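Histone acetyltransferase, ELP3 family (Methanocaldococcus infernus, PDB 6IA8) catalyses formation of 5-carboxymethyluridine at wobble position 34 of tRNAs, using acetyl-CoA, S-adenosyl-L-methionine and a [4Fe-4S] cluster. Local coordinates at residues A[153-165]-A[171-185]. Numbering follows the deposited sequence.
Sequences DWFIKRCLDAMNE and LEEAQKINETAKHRC. With SO4 (sulfate ion), chain H; SO4 (sulfate ion), chain F.
The imidazole of His183 meets Met163 O and Glu165 OE1 at its edge, in the ring plane, while CB of Lys182 lies over one face. His183 NE2 bonds to a sulfate, probably from the crystallisation liquor, and only weakly to Glu165 OE1 (3.0 Å, 122° at the hydrogen); the carboxylate is turned obliquely to the ring. The other ring nitrogen, ND1, is held by Thr132 O. The side chains of Asn164 and Asn178 cross at about a right angle, yet their amide planes are tilted only moderately from each other, with CG2 of Ile177 3.5 Å from CG of Asn164. Asn178 ND2 donates to Asn164 OD1 at 3.0 Å from within its own amide plane, and Asn164 ND2 donates to an in-plane lone pair of Ala174 O (3.1 Å). With CG anti to the backbone N (chi1 -172°), Asn178 also accepts from Cys185 N on OD1 and gives ND2 to His183 O, tying the helix to strand 184-192. Further down, the axes of segments 153-164 and 171-178 come within 8.8 Å, inclined by 31°, and pack knobs-into-holes: Leu160 sits among Leu171, Ala174, Gln175 and Asn178, its CD1 3.6 Å from Gln175 CG, and Leu171 fills the reciprocal hole beside Ile156. One amide thus donates to the other and both bond to backbone atoms, fastening helix 149-164, helix 171-178 and the next strand of the radical SAM parallel sheet together without a salt bridge between the two segments.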
loop_
_atom_site.group_PDB
_atom_site.type_symbol
_atom_site.label_atom_id
_atom_site.label_comp_id
_atom_site.label_asym_id
_atom_site.label_seq_id
_atom_site.Cartn_x
_atom_site.Cartn_y
_atom_site.Cartn_z
ATOM N N ASP A 153 7.100 -19.266 5.794
ATOM C CA ASP A 153 7.379 -19.039 7.208
ATOM C C ASP A 153 8.862 -18.781 7.414
ATOM O O ASP A 153 9.252 -17.841 8.114
ATOM C CB ASP A 153 6.917 -20.234 8.044
ATOM C CG ASP A 153 5.417 -20.362 8.098
ATOM O OD1 ASP A 153 4.714 -19.468 7.563
ATOM O OD2 ASP A 153 4.946 -21.349 8.689
ATOM N N TRP A 154 9.705 -19.598 6.780
ATOM C CA TRP A 154 11.148 -19.448 6.930
ATOM C C TRP A 154 11.614 -18.113 6.370
ATOM O O TRP A 154 12.401 -17.407 7.008
ATOM C CB TRP A 154 11.858 -20.623 6.241
ATOM C CG TRP A 154 13.343 -20.454 6.108
ATOM C CD1 TRP A 154 14.293 -20.753 7.047
ATOM C CD2 TRP A 154 14.047 -19.945 4.963
ATOM N NE1 TRP A 154 15.554 -20.455 6.552
ATOM C CE2 TRP A 154 15.427 -19.965 5.277
ATOM C CE3 TRP A 154 13.642 -19.486 3.699
ATOM C CZ2 TRP A 154 16.400 -19.531 4.384
ATOM C CZ3 TRP A 154 14.609 -19.065 2.810
ATOM C CH2 TRP A 154 15.977 -19.078 3.163
ATOM N N PHE A 155 11.107 -17.728 5.197
ATOM C CA PHE A 155 11.580 -16.501 4.559
ATOM C C PHE A 155 11.277 -15.285 5.423
ATOM O O PHE A 155 12.135 -14.413 5.636
ATOM C CB PHE A 155 10.933 -16.357 3.185
ATOM C CG PHE A 155 11.555 -15.297 2.335
ATOM C CD1 PHE A 155 11.181 -13.978 2.473
ATOM C CD2 PHE A 155 12.525 -15.623 1.402
ATOM C CE1 PHE A 155 11.756 -12.999 1.680
ATOM C CE2 PHE A 155 13.105 -14.657 0.607
ATOM C CZ PHE A 155 12.734 -13.348 0.730
ATOM N N ILE A 156 10.049 -15.210 5.932
ATOM C CA ILE A 156 9.681 -14.078 6.772
ATOM C C ILE A 156 10.442 -14.125 8.090
ATOM O O ILE A 156 10.889 -13.088 8.603
ATOM C CB ILE A 156 8.164 -14.037 7.008
ATOM C CG1 ILE A 156 7.422 -13.811 5.678
ATOM C CG2 ILE A 156 7.846 -12.943 8.029
ATOM C CD1 ILE A 156 7.798 -12.585 4.921
ATOM N N LYS A 157 10.592 -15.323 8.659
ATOM C CA LYS A 157 11.362 -15.487 9.888
ATOM C C LYS A 157 12.750 -14.887 9.738
ATOM O O LYS A 157 13.230 -14.158 10.614
ATOM C CB LYS A 157 11.463 -16.970 10.244
ATOM C CG LYS A 157 12.338 -17.249 11.434
ATOM C CD LYS A 157 12.481 -18.788 11.672
ATOM C CE LYS A 157 13.575 -19.083 12.639
ATOM N NZ LYS A 157 14.917 -18.670 12.146
ATOM N N ARG A 158 13.416 -15.195 8.624
ATOM C CA ARG A 158 14.796 -14.764 8.443
ATOM C C ARG A 158 14.893 -13.264 8.200
ATOM O O ARG A 158 15.901 -12.636 8.564
ATOM C CB ARG A 158 15.432 -15.540 7.282
ATOM C CG ARG A 158 15.640 -17.021 7.552
ATOM C CD ARG A 158 16.612 -17.230 8.730
ATOM N NE ARG A 158 17.979 -16.849 8.359
ATOM C CZ ARG A 158 18.941 -16.541 9.218
ATOM N NH1 ARG A 158 18.689 -16.526 10.512
ATOM N NH2 ARG A 158 20.146 -16.230 8.770
ATOM N N CYS A 159 13.905 -12.678 7.526
ATOM C CA CYS A 159 13.884 -11.222 7.426
ATOM C C CYS A 159 13.788 -10.585 8.807
ATOM O O CYS A 159 14.468 -9.586 9.100
ATOM C CB CYS A 159 12.716 -10.775 6.544
ATOM S SG CYS A 159 12.824 -11.273 4.808
ATOM N N LEU A 160 12.916 -11.124 9.654
ATOM C CA LEU A 160 12.796 -10.619 11.012
ATOM C C LEU A 160 14.060 -10.884 11.816
ATOM O O LEU A 160 14.426 -10.060 12.665
ATOM C CB LEU A 160 11.586 -11.238 11.704
ATOM C CG LEU A 160 10.236 -10.874 11.091
ATOM C CD1 LEU A 160 9.141 -11.680 11.748
ATOM C CD2 LEU A 160 9.991 -9.392 11.238
ATOM N N ASP A 161 14.713 -12.037 11.593
ATOM C CA ASP A 161 15.987 -12.308 12.252
ATOM C C ASP A 161 16.982 -11.195 11.956
ATOM O O ASP A 161 17.734 -10.778 12.841
ATOM C CB ASP A 161 16.566 -13.667 11.814
ATOM C CG ASP A 161 15.789 -14.852 12.366
ATOM O OD1 ASP A 161 15.022 -14.696 13.343
ATOM O OD2 ASP A 161 15.959 -15.966 11.831
ATOM N N ALA A 162 17.050 -10.754 10.691
ATOM C CA ALA A 162 17.970 -9.687 10.314
ATOM C C ALA A 162 17.611 -8.389 11.006
ATOM O O ALA A 162 18.499 -7.649 11.433
ATOM C CB ALA A 162 17.960 -9.472 8.809
ATOM N N MET A 163 16.317 -8.100 11.139
ATOM C CA MET A 163 15.913 -6.897 11.852
ATOM C C MET A 163 16.215 -7.029 13.329
ATOM O O MET A 163 16.625 -6.052 13.964
ATOM C CB MET A 163 14.421 -6.617 11.657
ATOM C CG MET A 163 14.011 -6.415 10.203
ATOM S SD MET A 163 12.225 -6.113 10.137
ATOM C CE MET A 163 11.831 -6.916 8.584
ATOM N N ASN A 164 15.959 -8.218 13.901
ATOM C CA ASN A 164 16.180 -8.446 15.328
ATOM C C ASN A 164 17.662 -8.524 15.672
ATOM O O ASN A 164 18.039 -8.322 16.832
ATOM C CB ASN A 164 15.506 -9.745 15.797
ATOM C CG ASN A 164 13.994 -9.734 15.611
ATOM O OD1 ASN A 164 13.376 -8.681 15.525
ATOM N ND2 ASN A 164 13.396 -10.915 15.554
ATOM N N GLU A 165 18.499 -8.845 14.694
ATOM C CA GLU A 165 19.927 -9.064 14.915
ATOM C C GLU A 165 20.174 -10.226 15.872
ATOM O O GLU A 165 21.071 -10.185 16.723
ATOM C CB GLU A 165 20.615 -7.795 15.412
ATOM C CG GLU A 165 20.648 -6.665 14.384
ATOM C CD GLU A 165 21.086 -5.343 14.990
ATOM O OE1 GLU A 165 20.572 -4.292 14.567
ATOM O OE2 GLU A 165 21.933 -5.361 15.905
ATOM N N LEU A 171 9.235 -18.770 13.389
ATOM C CA LEU A 171 8.594 -17.537 12.956
ATOM C C LEU A 171 7.950 -16.808 14.126
ATOM O O LEU A 171 8.184 -15.615 14.333
ATOM C CB LEU A 171 7.548 -17.856 11.897
ATOM C CG LEU A 171 6.656 -16.683 11.446
ATOM C CD1 LEU A 171 7.461 -15.583 10.755
ATOM C CD2 LEU A 171 5.565 -17.177 10.510
ATOM N N GLU A 172 7.138 -17.521 14.909
ATOM C CA GLU A 172 6.441 -16.901 16.033
ATOM C C GLU A 172 7.418 -16.275 17.022
ATOM O O GLU A 172 7.156 -15.202 17.573
ATOM C CB GLU A 172 5.564 -17.940 16.734
ATOM C CG GLU A 172 4.764 -17.417 17.907
ATOM C CD GLU A 172 3.977 -18.515 18.609
ATOM O OE1 GLU A 172 4.183 -19.702 18.281
ATOM O OE2 GLU A 172 3.151 -18.191 19.487
ATOM N N GLU A 173 8.555 -16.916 17.263
ATOM C CA GLU A 173 9.507 -16.311 18.185
ATOM C C GLU A 173 10.138 -15.055 17.592
ATOM O O GLU A 173 10.338 -14.067 18.309
ATOM C CB GLU A 173 10.594 -17.301 18.578
ATOM C CG GLU A 173 11.502 -16.735 19.665
ATOM C CD GLU A 173 12.736 -17.593 19.930
ATOM O OE1 GLU A 173 13.433 -17.336 20.931
ATOM O OE2 GLU A 173 13.005 -18.503 19.131
ATOM N N ALA A 174 10.484 -15.084 16.296
ATOM C CA ALA A 174 11.039 -13.904 15.636
ATOM C C ALA A 174 10.046 -12.743 15.664
ATOM O O ALA A 174 10.428 -11.570 15.818
ATOM C CB ALA A 174 11.412 -14.253 14.195
ATOM N N GLN A 175 8.762 -13.044 15.483
ATOM C CA GLN A 175 7.755 -11.989 15.544
ATOM C C GLN A 175 7.701 -11.383 16.943
ATOM O O GLN A 175 7.684 -10.156 17.107
ATOM C CB GLN A 175 6.388 -12.550 15.134
ATOM C CG GLN A 175 6.302 -12.885 13.669
ATOM C CD GLN A 175 5.059 -13.678 13.306
ATOM O OE1 GLN A 175 4.563 -14.429 14.129
ATOM N NE2 GLN A 175 4.573 -13.544 12.058
ATOM N N LYS A 176 7.722 -12.233 17.972
ATOM C CA LYS A 176 7.635 -11.743 19.342
ATOM C C LYS A 176 8.844 -10.892 19.671
ATOM O O LYS A 176 8.718 -9.809 20.254
ATOM C CB LYS A 176 7.524 -12.919 20.309
ATOM C CG LYS A 176 7.373 -12.537 21.762
ATOM N N ILE A 177 10.033 -11.367 19.293
ATOM C CA ILE A 177 11.245 -10.594 19.526
ATOM C C ILE A 177 11.155 -9.241 18.830
ATOM O O ILE A 177 11.554 -8.210 19.387
ATOM C CB ILE A 177 12.478 -11.379 19.049
ATOM C CG1 ILE A 177 12.681 -12.623 19.920
ATOM C CG2 ILE A 177 13.703 -10.457 19.037
ATOM C CD1 ILE A 177 13.704 -13.606 19.352
ATOM N N ASN A 178 10.645 -9.223 17.592
ATOM C CA ASN A 178 10.634 -7.992 16.807
ATOM C C ASN A 178 9.727 -6.924 17.417
ATOM O O ASN A 178 9.922 -5.736 17.151
ATOM C CB ASN A 178 10.199 -8.289 15.369
ATOM C CG ASN A 178 10.356 -7.103 14.468
ATOM O OD1 ASN A 178 9.401 -6.462 14.104
ATOM N ND2 ASN A 178 11.575 -6.800 14.114
ATOM N N GLU A 179 8.765 -7.309 18.258
ATOM C CA GLU A 179 7.841 -6.330 18.827
ATOM C C GLU A 179 8.570 -5.248 19.602
ATOM O O GLU A 179 8.037 -4.139 19.734
ATOM C CB GLU A 179 6.811 -7.008 19.743
ATOM C CG GLU A 179 5.885 -7.952 19.015
ATOM C CD GLU A 179 4.839 -8.566 19.886
ATOM O OE1 GLU A 179 4.723 -8.100 21.013
ATOM O OE2 GLU A 179 4.136 -9.497 19.436
ATOM N N THR A 180 9.777 -5.552 20.129
ATOM C CA THR A 180 10.561 -4.592 20.900
ATOM C C THR A 180 11.994 -4.453 20.384
ATOM O O THR A 180 12.880 -3.989 21.123
ATOM C CB THR A 180 10.584 -4.983 22.379
ATOM O OG1 THR A 180 11.131 -6.294 22.511
ATOM C CG2 THR A 180 9.193 -4.998 22.981
ATOM N N ALA A 181 12.240 -4.821 19.130
ATOM C CA ALA A 181 13.585 -4.788 18.582
ATOM C C ALA A 181 14.010 -3.360 18.219
ATOM O O ALA A 181 13.219 -2.412 18.241
ATOM C CB ALA A 181 13.676 -5.690 17.348
ATOM N N LYS A 182 15.291 -3.220 17.854
ATOM C CA LYS A 182 15.791 -1.929 17.394
ATOM C C LYS A 182 15.267 -1.588 16.002
ATOM O O LYS A 182 15.086 -0.413 15.681
ATOM C CB LYS A 182 17.317 -1.921 17.400
ATOM C CG LYS A 182 17.937 -1.867 18.791
ATOM C CD LYS A 182 19.467 -1.715 18.725
ATOM N N HIS A 183 15.003 -2.588 15.170
ATOM C CA HIS A 183 14.466 -2.393 13.821
ATOM C C HIS A 183 13.106 -3.081 13.794
ATOM O O HIS A 183 13.015 -4.298 13.631
ATOM C CB HIS A 183 15.404 -2.964 12.766
ATOM C CG HIS A 183 16.813 -2.476 12.886
ATOM N ND1 HIS A 183 17.205 -1.225 12.455
ATOM C CD2 HIS A 183 17.925 -3.075 13.371
ATOM C CE1 HIS A 183 18.502 -1.079 12.665
ATOM N NE2 HIS A 183 18.962 -2.188 13.215
ATOM N N ARG A 184 12.046 -2.323 14.016
ATOM C CA ARG A 184 10.714 -2.905 14.130
ATOM C C ARG A 184 10.035 -2.999 12.775
ATOM O O ARG A 184 10.055 -2.035 11.998
ATOM C CB ARG A 184 9.849 -2.073 15.068
ATOM C CG ARG A 184 10.404 -1.982 16.466
ATOM C CD ARG A 184 9.295 -1.686 17.441
ATOM N NE ARG A 184 9.772 -1.359 18.773
ATOM C CZ ARG A 184 8.974 -1.118 19.809
ATOM N NH1 ARG A 184 7.655 -1.195 19.670
ATOM N NH2 ARG A 184 9.498 -0.811 20.985
ATOM N N CYS A 185 9.439 -4.165 12.499
ATOM C CA CYS A 185 8.640 -4.358 11.292
ATOM C C CYS A 185 7.256 -3.761 11.535
ATOM O O CYS A 185 6.391 -4.396 12.152
ATOM C CB CYS A 185 8.552 -5.833 10.930
ATOM S SG CYS A 185 7.567 -6.075 9.372
HETATM S S SO4 H . 22.436 -1.614 14.432
HETATM O O1 SO4 H . 21.531 -1.996 15.518
HETATM O O2 SO4 H . 22.760 -0.195 14.556
HETATM O O3 SO4 H . 23.660 -2.405 14.514
HETATM O O4 SO4 H . 21.801 -1.850 13.135
HETATM S S SO4 F . 17.551 -21.011 10.106
HETATM O O1 SO4 F . 16.158 -21.140 10.535
HETATM O O2 SO4 F . 18.072 -19.717 10.540
HETATM O O3 SO4 F . 18.340 -22.083 10.703
HETATM O O4 SO4 F . 17.656 -21.099 8.645
#